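PDB 3U66: putative type VI secretion protein from Escherichia coli, which is probably an inner-membrane-anchored component of the type VI secretion system, this chain being its cytoplasmic domain of the DotU family. Local coordinates for residues L35-C40 with T87-L93. Residues are numbered along the deposited sequence.
Sequences LYRRAC and TWQQDPL
Y36 OH lies 2.7 Å from D91 O and 3.4 Å from P92 O, two weak hydrogen-bond candidates for the one hydroxyl proton; the example shows how one side chain can present a polar tip to backbone carbonyls and an apolar ring to its neighbours. CA-to-CB of Y36 points sideways from helical residues 35-40, and its t rotamer brings the ring up against 87-93, where a loosely bonded turn, with D91 N to T87 O at 2.6 Å, opens into extended D91 and P92; P92 is the N-cap of the next helix.

The phenol edge meets the indole face of W88 in a T-shaped stack: the tyrosine and five-membered ring centroids are 4.8 Å apart, the planes at 89°. T87 CG2 makes a CH-pi contact 4.2 Å from the Y36 ring centroid, while L93 CD2 covers the opposite face, 4.2 Å from Y36 CZ. Further along the helix, A39 CB packs 3.8 Å from W88 CH2 and C40 SG 3.8 Å from L93 CD2. The register pairs Y36 with W88 and C40 with L93, each 7.4 Å between CA atoms.

The contact joins helix 32-52 to short helix 87-90, after helix 57-76, and to the start of helix 93-98: W88 rests on D72 and V75, and Y36 touches H96.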
loop_
_atom_site.group_PDB
_atom_site.type_symbol
_atom_site.label_atom_id
_atom_site.label_comp_id
_atom_site.label_asym_id
_atom_site.label_seq_id
_atom_site.Cartn_x
_atom_site.Cartn_y
_atom_site.Cartn_z
ATOM N N LEU A 35 17.108 -7.976 -2.737
ATOM C CA LEU A 35 16.069 -6.986 -2.456
ATOM C C LEU A 35 14.960 -7.586 -1.583
ATOM O O LEU A 35 14.509 -6.921 -0.652
ATOM C CB LEU A 35 15.490 -6.405 -3.759
ATOM C CG LEU A 35 14.573 -5.189 -3.603
ATOM C CD1 LEU A 35 15.373 -3.909 -3.463
ATOM C CD2 LEU A 35 13.602 -5.091 -4.757
ATOM N N TYR A 36 14.541 -8.835 -1.873
ATOM C CA TYR A 36 13.522 -9.567 -1.113
ATOM C C TYR A 36 13.928 -9.735 0.357
ATOM O O TYR A 36 13.074 -9.656 1.242
ATOM C CB TYR A 36 13.262 -10.945 -1.750
ATOM C CG TYR A 36 12.015 -11.636 -1.239
ATOM C CD1 TYR A 36 10.774 -11.411 -1.830
ATOM C CD2 TYR A 36 12.077 -12.540 -0.181
ATOM C CE1 TYR A 36 9.624 -12.053 -1.372
ATOM C CE2 TYR A 36 10.933 -13.184 0.292
ATOM C CZ TYR A 36 9.707 -12.936 -0.307
ATOM O OH TYR A 36 8.578 -13.572 0.159
ATOM N N ARG A 37 15.217 -9.947 0.597
ATOM C CA ARG A 37 15.792 -10.145 1.909
ATOM C C ARG A 37 15.746 -8.859 2.688
ATOM O O ARG A 37 15.336 -8.878 3.834
ATOM C CB ARG A 37 17.241 -10.598 1.763
ATOM C CG ARG A 37 17.407 -12.034 1.322
ATOM C CD ARG A 37 18.852 -12.410 1.480
ATOM N NE ARG A 37 19.083 -13.309 2.609
ATOM C CZ ARG A 37 19.180 -12.918 3.882
ATOM N NH1 ARG A 37 19.006 -11.647 4.210
ATOM N NH2 ARG A 37 19.441 -13.805 4.828
ATOM N N ARG A 38 16.168 -7.738 2.079
ATOM C CA ARG A 38 16.137 -6.394 2.658
ATOM C C ARG A 38 14.692 -6.021 2.955
ATOM O O ARG A 38 14.415 -5.552 4.056
ATOM C CB ARG A 38 16.778 -5.382 1.704
ATOM C CG ARG A 38 17.550 -4.270 2.411
ATOM C CD ARG A 38 16.854 -2.921 2.345
ATOM N NE ARG A 38 16.921 -2.340 1.002
ATOM C CZ ARG A 38 16.775 -1.048 0.729
ATOM N NH1 ARG A 38 16.565 -0.172 1.708
ATOM N NH2 ARG A 38 16.840 -0.617 -0.523
ATOM N N ALA A 39 13.767 -6.317 2.011
ATOM C CA ALA A 39 12.324 -6.098 2.150
ATOM C C ALA A 39 11.809 -6.798 3.406
ATOM O O ALA A 39 11.177 -6.147 4.231
ATOM C CB ALA A 39 11.592 -6.625 0.927
ATOM N N CYS A 40 12.124 -8.104 3.564
ATOM C CA CYS A 40 11.762 -8.948 4.704
ATOM C C CYS A 40 12.215 -8.338 6.034
ATOM O O CYS A 40 11.404 -8.219 6.959
ATOM C CB CYS A 40 12.331 -10.350 4.520
ATOM S SG CYS A 40 11.324 -11.435 3.479
ATOM N N THR A 87 11.033 -14.579 -7.297
ATOM C CA THR A 87 11.067 -15.013 -5.898
ATOM C C THR A 87 9.763 -14.506 -5.273
ATOM O O THR A 87 9.057 -15.264 -4.598
ATOM C CB THR A 87 12.321 -14.453 -5.190
ATOM O OG1 THR A 87 13.485 -14.873 -5.901
ATOM C CG2 THR A 87 12.430 -14.902 -3.718
ATOM N N TRP A 88 9.426 -13.223 -5.581
ATOM C CA TRP A 88 8.175 -12.551 -5.205
ATOM C C TRP A 88 7.079 -13.213 -6.047
ATOM O O TRP A 88 6.078 -13.683 -5.499
ATOM C CB TRP A 88 8.200 -11.033 -5.514
ATOM C CG TRP A 88 9.410 -10.293 -5.056
ATOM C CD1 TRP A 88 10.684 -10.448 -5.517
ATOM C CD2 TRP A 88 9.440 -9.183 -4.173
ATOM N NE1 TRP A 88 11.518 -9.548 -4.917
ATOM C CE2 TRP A 88 10.781 -8.747 -4.095
ATOM C CE3 TRP A 88 8.469 -8.519 -3.418
ATOM C CZ2 TRP A 88 11.178 -7.691 -3.300
ATOM C CZ3 TRP A 88 8.873 -7.466 -2.627
ATOM C CH2 TRP A 88 10.218 -7.074 -2.564
ATOM N N GLN A 89 7.299 -13.297 -7.386
ATOM C CA GLN A 89 6.365 -13.945 -8.301
ATOM C C GLN A 89 5.989 -15.313 -7.709
ATOM O O GLN A 89 4.797 -15.595 -7.568
ATOM C CB GLN A 89 6.963 -14.053 -9.719
ATOM N N GLN A 90 7.003 -16.115 -7.287
ATOM C CA GLN A 90 6.807 -17.420 -6.655
ATOM C C GLN A 90 6.131 -17.228 -5.290
ATOM O O GLN A 90 5.016 -17.714 -5.104
ATOM C CB GLN A 90 8.144 -18.178 -6.511
ATOM N N ASP A 91 6.790 -16.514 -4.347
ATOM C CA ASP A 91 6.263 -16.254 -2.998
ATOM C C ASP A 91 6.434 -14.780 -2.586
ATOM O O ASP A 91 7.527 -14.399 -2.158
ATOM C CB ASP A 91 6.907 -17.191 -1.951
ATOM C CG ASP A 91 6.681 -18.671 -2.191
ATOM O OD1 ASP A 91 5.523 -19.060 -2.487
ATOM O OD2 ASP A 91 7.648 -19.449 -2.032
ATOM N N PRO A 92 5.384 -13.928 -2.731
ATOM C CA PRO A 92 5.526 -12.511 -2.335
ATOM C C PRO A 92 5.407 -12.303 -0.822
ATOM O O PRO A 92 5.171 -13.269 -0.090
ATOM C CB PRO A 92 4.413 -11.814 -3.114
ATOM C CG PRO A 92 3.379 -12.857 -3.320
ATOM C CD PRO A 92 4.022 -14.213 -3.229
ATOM N N LEU A 93 5.591 -11.050 -0.351
ATOM C CA LEU A 93 5.553 -10.686 1.071
ATOM C C LEU A 93 4.193 -10.900 1.707
ATOM O O LEU A 93 4.122 -11.212 2.891
ATOM C CB LEU A 93 6.027 -9.247 1.299
ATOM C CG LEU A 93 7.482 -8.920 0.928
ATOM C CD1 LEU A 93 7.686 -7.421 0.874
ATOM C CD2 LEU A 93 8.475 -9.548 1.913
#